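Local structure of endo-beta-1,2-glucanase (Talaromyces funiculosus, 6IMV) at residues His92-Ser97 / Ile177-Asn182; Leu169-Tyr174 / Gly449-Lys454. The protein hydrolyses internal beta-1,2-glucosidic linkages of beta-1,2-glucans as an endo-acting fungal glycoside hydrolase. All coordinates share one frame; numbering follows the deposited sequence.

Overall arrangement
Both contacts draw on helix 163-182, which meets helix 80-94 through its last turn in contact 1 and helix 448-457 through its middle in contact 2; their centres lie about 11 Å apart. Contact 1 is the smaller, an apolar touch of methyl groups where a helix ends, mostly buried but with the exposed A95 at its border. Contact 2 is buried throughout and lies nearer the centre of the chain, about 14 Å against 19 Å; there aromatic rings, a valine and the stem of a lysine interlock. Neither has a hydrogen bond across its own segments, yet N182 of contact 1 is probably hydrogen-bonded to Q453 of contact 2.

Contact 1: His92-Ser97 / Ile177-Asn182; sequences HAIAGS and IQAAEN
I94 and A179 meet methyl to methyl, CG2 of the isoleucine lying 3.8 Å from CB of the alanine. With CG1 anti to the backbone N (chi1 -156°), CG2 is placed between that N and the carbonyl carbon and rests against A179 CB and the backbone N of A180. The longer arm, through CG1, runs across the axis of the partner helix and brings CD1 to 4.2 Å from A180 CB. Two successive alanines suit this surface: each offers a single methyl, so the backbones can come close, and A95 and A179 have their CA atoms just 5.2 Å apart. At the border, the exposed A95 adds its own CB, 4.1 Å from A179 CB.

No hydrogen bond crosses the contact; it is held by burial of methyl groups. The same apolar patch goes on beyond the two segments, with I94 also touching F188 and A180 touching A192 of helix 186-210, while A179 meets L450 of helix 448-457.

Just after A95 the chain turns away at G96, whose positive phi (92°) suits a glycine. Backbone bonds from G96 N to A93 O and from S97 N to H92 O close a Schellman motif, and S97 OG caps A100 N at the start of helix 98-104. This is a helix C-terminus packed by isoleucine and alanine methyls against another helix end, probably within an (alpha/alpha)6 barrel.

Contact 2: Leu169-Tyr174 / Gly449-Lys454; sequences LLWAVY and GLVSQK
V451 and K454, one turn apart on their helix, receive W171 and Y174 from the other. Along 449-454 the first residue to make close contact is V451. Its CG1, anti to the backbone N (chi1 165°), lies 3.8 Å from W171 CE3 and also meets Y174 CD2, so a single methyl touches both aromatic side chains. The other branch, CG2, packs against W171 O. A beta-branched valine suits this place because it gives each methyl a different surface to fill. V451 O lies at the edge of the Y174 ring, near its plane and 3.6 Å from CE2.

One turn on, K454 offers a long apolar stem that ends in a charge, which suits covering a ring face and reaching a carboxylate. Nearly straight until it bends at chi4 (62°), its methylene chain runs obliquely over one face of Y174. CD sits above the ring centre, 3.6 Å from the centroid, in a CH-pi contact, and is also 3.4 Å from Y174 O. The opposite face of the tyrosine is covered by W171 CZ3, so the phenol ring is sandwiched between indole and lysine stem. NZ is 5.0 Å from the centroid, at most a weak cation-pi attraction; its stronger partners are Q196 and, in a salt bridge, E458, whose other carboxylate oxygen is hydrogen-bonded to Y174 OH and so ties together the polar ends of tyrosine and lysine.

The helix segments cross at 76°, with 9.5 Å between their axes. Beyond W171 lies helix 252-261, where L253 O receives the indole NE1 and W257 meets the ring edge-to-face; helix 186-210 packs beside Y174 through M199, so helix 163-182 here lies among these two and helix 448-457.

Contact 1: His92-Ser97 / Ile177-Asn182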
loop_
_atom_site.group_PDB
_atom_site.type_symbol
_atom_site.label_atom_id
_atom_site.label_comp_id
_atom_site.label_asym_id
_atom_site.label_seq_id
_atom_site.Cartn_x
_atom_site.Cartn_y
_atom_site.Cartn_z
ATOM N N HIS A 92 3.435 -8.126 11.632
ATOM C CA HIS A 92 2.336 -8.526 12.514
ATOM C C HIS A 92 2.424 -10.024 12.836
ATOM O O HIS A 92 2.219 -10.427 13.986
ATOM C CB HIS A 92 0.982 -8.147 11.902
ATOM C CG HIS A 92 0.739 -6.674 11.868
ATOM N ND1 HIS A 92 0.541 -5.931 13.019
ATOM C CD2 HIS A 92 0.670 -5.803 10.838
ATOM C CE1 HIS A 92 0.351 -4.668 12.694
ATOM N NE2 HIS A 92 0.429 -4.562 11.362
ATOM N N ALA A 93 2.709 -10.838 11.811
ATOM C CA ALA A 93 2.762 -12.288 11.943
ATOM C C ALA A 93 3.839 -12.690 12.961
ATOM O O ALA A 93 3.573 -13.500 13.862
ATOM C CB ALA A 93 3.008 -12.937 10.606
ATOM N N ILE A 94 5.043 -12.121 12.829
ATOM C CA ILE A 94 6.158 -12.520 13.698
ATOM C C ILE A 94 5.912 -12.039 15.140
ATOM O O ILE A 94 6.459 -12.615 16.051
ATOM C CB ILE A 94 7.530 -12.045 13.172
ATOM C CG1 ILE A 94 8.646 -12.938 13.729
ATOM C CG2 ILE A 94 7.771 -10.575 13.472
ATOM C CD1 ILE A 94 9.947 -12.837 12.989
ATOM N N ALA A 95 5.117 -10.977 15.317
ATOM C CA ALA A 95 4.793 -10.434 16.636
ATOM C C ALA A 95 3.718 -11.279 17.333
ATOM O O ALA A 95 3.438 -11.062 18.493
ATOM C CB ALA A 95 4.347 -9.004 16.521
ATOM N N GLY A 96 3.127 -12.243 16.620
ATOM C CA GLY A 96 2.157 -13.176 17.189
ATOM C C GLY A 96 0.719 -12.701 17.057
ATOM O O GLY A 96 -0.153 -13.233 17.739
ATOM N N SER A 97 0.465 -11.723 16.174
ATOM C CA SER A 97 -0.894 -11.232 15.892
ATOM C C SER A 97 -1.790 -12.399 15.461
ATOM O O SER A 97 -1.436 -13.172 14.551
ATOM C CB SER A 97 -0.890 -10.143 14.840
ATOM O OG SER A 97 -2.152 -10.055 14.188
ATOM N N ILE A 177 11.632 -5.119 12.022
ATOM C CA ILE A 177 12.777 -5.223 12.922
ATOM C C ILE A 177 12.288 -5.090 14.364
ATOM O O ILE A 177 12.657 -5.909 15.209
ATOM C CB ILE A 177 13.854 -4.179 12.578
ATOM C CG1 ILE A 177 14.607 -4.568 11.306
ATOM C CG2 ILE A 177 14.802 -3.938 13.746
ATOM C CD1 ILE A 177 15.295 -3.400 10.638
ATOM N N GLN A 178 11.466 -4.062 14.625
ATOM C CA GLN A 178 10.922 -3.828 15.944
ATOM C C GLN A 178 10.074 -5.035 16.385
ATOM O O GLN A 178 10.201 -5.494 17.525
ATOM C CB GLN A 178 10.105 -2.540 15.995
ATOM C CG GLN A 178 9.673 -2.160 17.398
ATOM C CD GLN A 178 10.860 -1.950 18.311
ATOM O OE1 GLN A 178 11.745 -1.146 18.043
ATOM N NE2 GLN A 178 10.899 -2.697 19.399
ATOM N N ALA A 179 9.207 -5.529 15.496
ATOM C CA ALA A 179 8.319 -6.646 15.816
ATOM C C ALA A 179 9.143 -7.881 16.213
ATOM O O ALA A 179 8.839 -8.543 17.193
ATOM C CB ALA A 179 7.422 -6.958 14.642
ATOM N N ALA A 180 10.182 -8.177 15.424
ATOM C CA ALA A 180 11.031 -9.345 15.637
ATOM C C ALA A 180 11.756 -9.237 16.987
ATOM O O ALA A 180 11.812 -10.212 17.739
ATOM C CB ALA A 180 12.006 -9.485 14.504
ATOM N N GLU A 181 12.277 -8.044 17.295
ATOM C CA GLU A 181 13.019 -7.819 18.540
ATOM C C GLU A 181 12.064 -7.872 19.743
ATOM O O GLU A 181 12.444 -8.389 20.789
ATOM C CB GLU A 181 13.840 -6.532 18.440
ATOM C CG GLU A 181 15.019 -6.689 17.494
ATOM C CD GLU A 181 15.774 -5.423 17.122
ATOM O OE1 GLU A 181 15.410 -4.341 17.621
ATOM O OE2 GLU A 181 16.729 -5.528 16.322
ATOM N N ASN A 182 10.810 -7.443 19.559
ATOM C CA ASN A 182 9.800 -7.473 20.615
ATOM C C ASN A 182 9.485 -8.904 21.080
ATOM O O ASN A 182 8.924 -9.051 22.157
ATOM C CB ASN A 182 8.492 -6.799 20.189
ATOM C CG ASN A 182 8.545 -5.290 20.270
ATOM O OD1 ASN A 182 9.510 -4.730 20.785
ATOM N ND2 ASN A 182 7.515 -4.629 19.761
#

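Contact 2: Leu169-Tyr174 / Gly449-Lys454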
loop_
_atom_site.group_PDB
_atom_site.type_symbol
_atom_site.label_atom_id
_atom_site.label_comp_id
_atom_site.label_asym_id
_atom_site.label_seq_id
_atom_site.Cartn_x
_atom_site.Cartn_y
_atom_site.Cartn_z
ATOM N N LEU A 169 8.974 0.556 1.533
ATOM C CA LEU A 169 9.661 -0.645 1.991
ATOM C C LEU A 169 10.458 -0.368 3.273
ATOM O O LEU A 169 10.466 -1.190 4.196
ATOM C CB LEU A 169 10.578 -1.157 0.877
ATOM C CG LEU A 169 11.458 -2.360 1.227
ATOM C CD1 LEU A 169 10.645 -3.519 1.781
ATOM C CD2 LEU A 169 12.248 -2.801 0.010
ATOM N N LEU A 170 11.146 0.775 3.327
ATOM C CA LEU A 170 12.096 1.035 4.402
ATOM C C LEU A 170 11.386 1.120 5.759
ATOM O O LEU A 170 11.858 0.524 6.740
ATOM C CB LEU A 170 12.890 2.301 4.080
ATOM C CG LEU A 170 13.950 2.101 3.003
ATOM C CD1 LEU A 170 14.430 3.434 2.454
ATOM C CD2 LEU A 170 15.109 1.280 3.550
ATOM N N TRP A 171 10.246 1.813 5.821
ATOM C CA TRP A 171 9.502 1.924 7.091
ATOM C C TRP A 171 8.828 0.585 7.423
ATOM O O TRP A 171 8.618 0.281 8.594
ATOM C CB TRP A 171 8.522 3.105 7.072
ATOM C CG TRP A 171 9.225 4.428 7.102
ATOM C CD1 TRP A 171 9.380 5.294 6.058
ATOM C CD2 TRP A 171 9.914 5.023 8.221
ATOM N NE1 TRP A 171 10.104 6.384 6.453
ATOM C CE2 TRP A 171 10.443 6.249 7.774
ATOM C CE3 TRP A 171 10.130 4.644 9.550
ATOM C CZ2 TRP A 171 11.169 7.099 8.604
ATOM C CZ3 TRP A 171 10.859 5.474 10.374
ATOM C CH2 TRP A 171 11.359 6.691 9.908
ATOM N N ALA A 172 8.513 -0.227 6.406
ATOM C CA ALA A 172 7.955 -1.560 6.661
ATOM C C ALA A 172 9.018 -2.442 7.339
ATOM O O ALA A 172 8.732 -3.146 8.306
ATOM C CB ALA A 172 7.435 -2.179 5.388
ATOM N N VAL A 173 10.251 -2.374 6.832
ATOM C CA VAL A 173 11.382 -3.128 7.386
ATOM C C VAL A 173 11.687 -2.632 8.806
ATOM O O VAL A 173 11.983 -3.426 9.687
ATOM C CB VAL A 173 12.612 -3.070 6.460
ATOM C CG1 VAL A 173 13.879 -3.564 7.152
ATOM C CG2 VAL A 173 12.373 -3.856 5.178
ATOM N N TYR A 174 11.614 -1.313 9.001
ATOM C CA TYR A 174 11.785 -0.656 10.305
ATOM C C TYR A 174 10.807 -1.278 11.316
ATOM O O TYR A 174 11.216 -1.694 12.415
ATOM C CB TYR A 174 11.591 0.850 10.108
ATOM C CG TYR A 174 11.993 1.767 11.235
ATOM C CD1 TYR A 174 13.261 2.329 11.281
ATOM C CD2 TYR A 174 11.074 2.171 12.191
ATOM C CE1 TYR A 174 13.620 3.230 12.271
ATOM C CE2 TYR A 174 11.417 3.073 13.190
ATOM C CZ TYR A 174 12.697 3.599 13.236
ATOM O OH TYR A 174 13.035 4.490 14.216
ATOM N N GLY A 449 2.173 1.727 14.939
ATOM C CA GLY A 449 2.452 1.415 16.351
ATOM C C GLY A 449 3.869 0.882 16.552
ATOM O O GLY A 449 4.608 1.360 17.405
ATOM N N LEU A 450 4.247 -0.130 15.767
ATOM C CA LEU A 450 5.602 -0.672 15.795
ATOM C C LEU A 450 6.633 0.411 15.446
ATOM O O LEU A 450 7.677 0.517 16.100
ATOM C CB LEU A 450 5.686 -1.849 14.823
ATOM C CG LEU A 450 5.067 -3.148 15.327
ATOM C CD1 LEU A 450 4.812 -4.111 14.180
ATOM C CD2 LEU A 450 5.948 -3.789 16.388
ATOM N N VAL A 451 6.336 1.216 14.426
ATOM C CA VAL A 451 7.263 2.227 13.950
ATOM C C VAL A 451 7.427 3.291 15.042
ATOM O O VAL A 451 8.539 3.714 15.333
ATOM C CB VAL A 451 6.792 2.813 12.606
ATOM C CG1 VAL A 451 7.520 4.100 12.241
ATOM C CG2 VAL A 451 6.927 1.777 11.502
ATOM N N SER A 452 6.308 3.696 15.652
ATOM C CA SER A 452 6.294 4.680 16.730
ATOM C C SER A 452 7.186 4.222 17.903
ATOM O O SER A 452 7.925 5.018 18.500
ATOM C CB SER A 452 4.849 4.926 17.149
ATOM O OG SER A 452 4.791 5.698 18.318
ATOM N N GLN A 453 7.120 2.933 18.240
ATOM C CA GLN A 453 7.915 2.387 19.350
ATOM C C GLN A 453 9.413 2.597 19.081
ATOM O O GLN A 453 10.155 3.085 19.934
ATOM C CB GLN A 453 7.585 0.910 19.528
ATOM C CG GLN A 453 8.289 0.261 20.707
ATOM C CD GLN A 453 8.142 -1.237 20.645
ATOM O OE1 GLN A 453 7.306 -1.766 19.909
ATOM N NE2 GLN A 453 8.960 -1.932 21.420
ATOM N N LYS A 454 9.842 2.247 17.866
ATOM C CA LYS A 454 11.248 2.292 17.473
ATOM C C LYS A 454 11.683 3.757 17.310
ATOM O O LYS A 454 12.789 4.126 17.698
ATOM C CB LYS A 454 11.440 1.446 16.211
ATOM C CG LYS A 454 12.880 1.195 15.782
ATOM C CD LYS A 454 12.974 0.148 14.684
ATOM C CE LYS A 454 14.328 0.108 14.004
ATOM N NZ LYS A 454 15.415 -0.235 14.951
#